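Local coordinates for protein putative adenylate cyclase (Vibrio parahaemolyticus, PDB 2ACA) that is of unknown function but, as a CYTH-domain protein resembling class IV adenylate cyclases, may make cyclic AMP from ATP, at residues E43-Y48 with S111-S116. Residues are numbered along the deposited sequence; the frame is centred on the assembly and turned at random.
Sequences ESDWFY and SKKIRS. With PO4 (phosphate ion), chain D.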
ATOM      1  N   GLU A  43     -11.579 -12.833  -7.836  1.00 17.05           N
ATOM      2  CA  GLU A  43     -10.306 -12.152  -7.691  1.00 15.31           C
ATOM      3  C   GLU A  43      -9.976 -11.395  -8.959  1.00 12.73           C
ATOM      4  O   GLU A  43      -9.973 -11.964 -10.045  1.00 12.02           O
ATOM      5  CB  GLU A  43      -9.155 -13.115  -7.389  1.00 20.61           C
ATOM      6  CG  GLU A  43      -7.812 -12.373  -7.273  1.00 20.98           C
ATOM      7  CD  GLU A  43      -6.623 -13.283  -7.042  1.00 19.85           C
ATOM      8  OE1 GLU A  43      -6.565 -13.940  -5.982  1.00 22.82           O
ATOM      9  OE2 GLU A  43      -5.739 -13.339  -7.921  1.00 22.27           O
ATOM     10  N   SER A  44      -9.713 -10.104  -8.808  1.00 12.66           N
ATOM     11  CA  SER A  44      -9.346  -9.251  -9.932  1.00 12.34           C
ATOM     12  C   SER A  44      -7.881  -8.885  -9.767  1.00 10.96           C
ATOM     13  O   SER A  44      -7.428  -8.587  -8.660  1.00 12.89           O
ATOM     14  CB  SER A  44     -10.181  -7.973  -9.933  1.00 20.13           C
ATOM     15  OG  SER A  44     -11.561  -8.268 -10.006  1.00 27.06           O
ATOM     16  N   ASP A  45      -7.137  -8.943 -10.857  1.00 12.37           N
ATOM     17  CA  ASP A  45      -5.732  -8.581 -10.829  1.00 14.40           C
ATOM     18  C   ASP A  45      -5.439  -7.542 -11.904  1.00 14.99           C
ATOM     19  O   ASP A  45      -5.933  -7.625 -13.035  1.00 14.12           O
ATOM     20  CB  ASP A  45      -4.838  -9.810 -11.030  1.00 20.25           C
ATOM     21  CG  ASP A  45      -4.915 -10.784  -9.861  1.00 21.74           C
ATOM     22  OD1 ASP A  45      -5.850 -11.609  -9.831  1.00 23.22           O
ATOM     23  OD2 ASP A  45      -4.049 -10.711  -8.961  1.00 23.83           O
ATOM     24  N   TRP A  46      -4.649  -6.548 -11.524  1.00 17.85           N
ATOM     25  CA  TRP A  46      -4.245  -5.481 -12.423  1.00 17.14           C
ATOM     26  C   TRP A  46      -2.729  -5.497 -12.448  1.00 16.99           C
ATOM     27  O   TRP A  46      -2.097  -5.215 -11.428  1.00 19.92           O
ATOM     28  CB  TRP A  46      -4.720  -4.132 -11.886  1.00 13.68           C
ATOM     29  CG  TRP A  46      -6.182  -3.903 -11.980  1.00 14.06           C
ATOM     30  CD1 TRP A  46      -6.849  -3.304 -13.009  1.00 17.28           C
ATOM     31  CD2 TRP A  46      -7.171  -4.218 -10.989  1.00 15.99           C
ATOM     32  NE1 TRP A  46      -8.192  -3.217 -12.718  1.00 18.48           N
ATOM     33  CE2 TRP A  46      -8.418  -3.773 -11.487  1.00 15.54           C
ATOM     34  CE3 TRP A  46      -7.125  -4.830  -9.729  1.00 16.86           C
ATOM     35  CZ2 TRP A  46      -9.609  -3.919 -10.769  1.00 17.72           C
ATOM     36  CZ3 TRP A  46      -8.306  -4.974  -9.014  1.00 18.90           C
ATOM     37  CH2 TRP A  46      -9.536  -4.520  -9.538  1.00 18.85           C
ATOM     38  N   PHE A  47      -2.143  -5.843 -13.591  1.00 14.29           N
ATOM     39  CA  PHE A  47      -0.688  -5.870 -13.714  1.00 15.79           C
ATOM     40  C   PHE A  47      -0.200  -4.525 -14.246  1.00 15.45           C
ATOM     41  O   PHE A  47      -0.781  -3.976 -15.186  1.00 14.77           O
ATOM     42  CB  PHE A  47      -0.238  -6.986 -14.659  1.00 15.38           C
ATOM     43  CG  PHE A  47      -0.590  -8.363 -14.181  1.00 19.25           C
ATOM     44  CD1 PHE A  47      -1.923  -8.754 -14.061  1.00 17.52           C
ATOM     45  CD2 PHE A  47       0.412  -9.263 -13.824  1.00 19.23           C
ATOM     46  CE1 PHE A  47      -2.252 -10.028 -13.589  1.00 20.29           C
ATOM     47  CE2 PHE A  47       0.098 -10.535 -13.352  1.00 21.18           C
ATOM     48  CZ  PHE A  47      -1.238 -10.918 -13.233  1.00 21.32           C
ATOM     49  N   TYR A  48       0.878  -4.012 -13.658  1.00 16.81           N
ATOM     50  CA  TYR A  48       1.438  -2.725 -14.071  1.00 13.92           C
ATOM     51  C   TYR A  48       2.877  -2.778 -14.541  1.00 15.35           C
ATOM     52  O   TYR A  48       3.640  -3.679 -14.184  1.00 14.93           O
ATOM     53  CB  TYR A  48       1.383  -1.716 -12.926  1.00 10.37           C
ATOM     54  CG  TYR A  48       0.003  -1.301 -12.518  1.00 10.84           C
ATOM     55  CD1 TYR A  48      -0.787  -2.130 -11.733  1.00 10.59           C
ATOM     56  CD2 TYR A  48      -0.514  -0.071 -12.911  1.00 10.51           C
ATOM     57  CE1 TYR A  48      -2.055  -1.746 -11.349  1.00 13.62           C
ATOM     58  CE2 TYR A  48      -1.785   0.322 -12.529  1.00 13.08           C
ATOM     59  CZ  TYR A  48      -2.547  -0.519 -11.751  1.00 13.18           C
ATOM     60  OH  TYR A  48      -3.806  -0.146 -11.376  1.00 15.49           O
ATOM     61  N   SER A 111      -7.329  -8.932 -15.064  1.00 22.02           N
ATOM     62  CA  SER A 111      -7.940 -10.250 -15.109  1.00 20.43           C
ATOM     63  C   SER A 111      -8.880 -10.510 -13.953  1.00 20.13           C
ATOM     64  O   SER A 111      -8.786  -9.872 -12.900  1.00 17.27           O
ATOM     65  CB  SER A 111      -6.853 -11.321 -15.110  1.00 25.79           C
ATOM     66  OG  SER A 111      -6.077 -11.234 -13.924  1.00 26.44           O
ATOM     67  N   LYS A 112      -9.787 -11.461 -14.169  1.00 26.49           N
ATOM     68  CA  LYS A 112     -10.763 -11.879 -13.170  1.00 26.82           C
ATOM     69  C   LYS A 112     -10.760 -13.403 -13.100  1.00 27.13           C
ATOM     70  O   LYS A 112     -10.476 -14.076 -14.089  1.00 25.03           O
ATOM     71  CB  LYS A 112     -12.172 -11.405 -13.541  1.00 40.19           C
ATOM     72  CG  LYS A 112     -12.375  -9.903 -13.512  1.00 46.35           C
ATOM     73  CD  LYS A 112     -13.862  -9.566 -13.525  1.00 48.66           C
ATOM     74  CE  LYS A 112     -14.105  -8.061 -13.577  1.00 49.80           C
ATOM     75  NZ  LYS A 112     -13.675  -7.455 -14.874  1.00 51.04           N
ATOM     76  N   LYS A 113     -11.085 -13.948 -11.936  1.00 18.00           N
ATOM     77  CA  LYS A 113     -11.114 -15.395 -11.768  1.00 18.70           C
ATOM     78  C   LYS A 113     -11.826 -15.641 -10.451  1.00 18.59           C
ATOM     79  O   LYS A 113     -11.893 -14.747  -9.605  1.00 14.83           O
ATOM     80  CB  LYS A 113      -9.688 -15.964 -11.700  1.00 36.12           C
ATOM     81  CG  LYS A 113      -9.048 -15.815 -10.326  1.00 40.00           C
ATOM     82  CD  LYS A 113      -7.548 -15.528 -10.362  1.00 45.56           C
ATOM     83  CE  LYS A 113      -6.720 -16.742 -10.714  1.00 48.46           C
ATOM     84  NZ  LYS A 113      -6.779 -17.012 -12.164  1.00 52.39           N
ATOM     85  N   ILE A 114     -12.378 -16.841 -10.292  1.00 23.72           N
ATOM     86  CA  ILE A 114     -13.065 -17.205  -9.065  1.00 23.49           C
ATOM     87  C   ILE A 114     -12.031 -17.998  -8.283  1.00 23.46           C
ATOM     88  O   ILE A 114     -11.419 -18.923  -8.817  1.00 25.62           O
ATOM     89  CB  ILE A 114     -14.317 -18.069  -9.361  1.00 21.98           C
ATOM     90  CG1 ILE A 114     -15.256 -17.308 -10.300  1.00 23.30           C
ATOM     91  CG2 ILE A 114     -15.049 -18.398  -8.071  1.00 18.16           C
ATOM     92  CD1 ILE A 114     -15.751 -15.965  -9.751  1.00 25.28           C
ATOM     93  N   ARG A 115     -11.819 -17.636  -7.025  1.00 19.54           N
ATOM     94  CA  ARG A 115     -10.808 -18.320  -6.236  1.00 18.62           C
ATOM     95  C   ARG A 115     -11.222 -18.755  -4.832  1.00 19.05           C
ATOM     96  O   ARG A 115     -12.121 -18.177  -4.217  1.00 17.14           O
ATOM     97  CB  ARG A 115      -9.552 -17.433  -6.165  1.00 13.69           C
ATOM     98  CG  ARG A 115      -8.577 -17.767  -5.039  1.00 12.35           C
ATOM     99  CD  ARG A 115      -7.277 -16.981  -5.177  1.00 13.48           C
ATOM    100  NE  ARG A 115      -6.497 -17.483  -6.297  1.00 13.34           N
ATOM    101  CZ  ARG A 115      -5.271 -17.088  -6.608  1.00 15.86           C
ATOM    102  NH1 ARG A 115      -4.663 -16.158  -5.881  1.00 15.70           N
ATOM    103  NH2 ARG A 115      -4.638 -17.657  -7.630  1.00 15.86           N
ATOM    104  N   SER A 116     -10.550 -19.797  -4.350  1.00 19.60           N
ATOM    105  CA  SER A 116     -10.764 -20.342  -3.017  1.00 22.81           C
ATOM    106  C   SER A 116      -9.394 -20.658  -2.439  1.00 24.83           C
ATOM    107  O   SER A 116      -8.530 -21.201  -3.130  1.00 25.52           O
ATOM    108  CB  SER A 116     -11.594 -21.630  -3.069  1.00 27.86           C
ATOM    109  OG  SER A 116     -12.945 -21.371  -3.389  1.00 29.61           O
TER
HETATM  110  P   PO4 D 304      -0.733 -16.281  -6.649  1.00 47.28           P
HETATM  111  O1  PO4 D 304      -1.060 -16.084  -8.085  1.00 47.55           O
HETATM  112  O2  PO4 D 304       0.452 -17.169  -6.525  1.00 48.96           O
HETATM  113  O3  PO4 D 304      -1.890 -16.903  -5.960  1.00 48.82           O
HETATM  114  O4  PO4 D 304      -0.434 -14.969  -6.024  1.00 49.87           O
HETATM  115  O   HOH W   1      -7.721 -12.389 -11.475  1.00 28.97           O
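Two antiparallel strands of the CYTH-domain sheet, 43-48 and 111-116, pair and place acidic and basic side chains on one face, where Arg115 reaches a bound phosphate that Arg65 also holds. At Ser111 the backbone bonds Asp45 in both directions: Asp45 N reaches Ser111 O at 2.8 Å, and Ser111 N returns to Asp45 O. The Ser111 hydroxyl, turned between its own N and carbonyl carbon (chi1 61°), lies at the edge of the Phe47 ring, near its plane. It also donates to a water, which donates to Glu43 O and Asp45 OD1, linking the strands. Lys112 faces Ser44 in a non-hydrogen-bonded pair on the other face, its CG 4.0 Å from Ser44 OG. At Lys113 the carbonyl takes an almost straight bond from Glu43 N (2.6 Å, 174°), while the return bond is weak. The folded Lys113 side chain runs alongside Glu43, its CD 3.7 Å from Glu43 OE2, and makes a cation-pi contact with Tyr175. Arg65 bridges Glu43 OE2 and Asp45 OD2, a charge cluster consistent with the CYTH tunnel interior; the phosphate probably comes from the crystallisation liquor. From Arg115, bent at chi3, NH1 and NH2 give weak hydrogen bonds to phosphate O3, and NH2 salt-bridges Asp128 OD1. Extended Glu43 sets its carboxylate 85° from the guanidinium plane, with OE2 over one face and OE1 in a salt bridge to Arg115 NH1 at 2.9 Å.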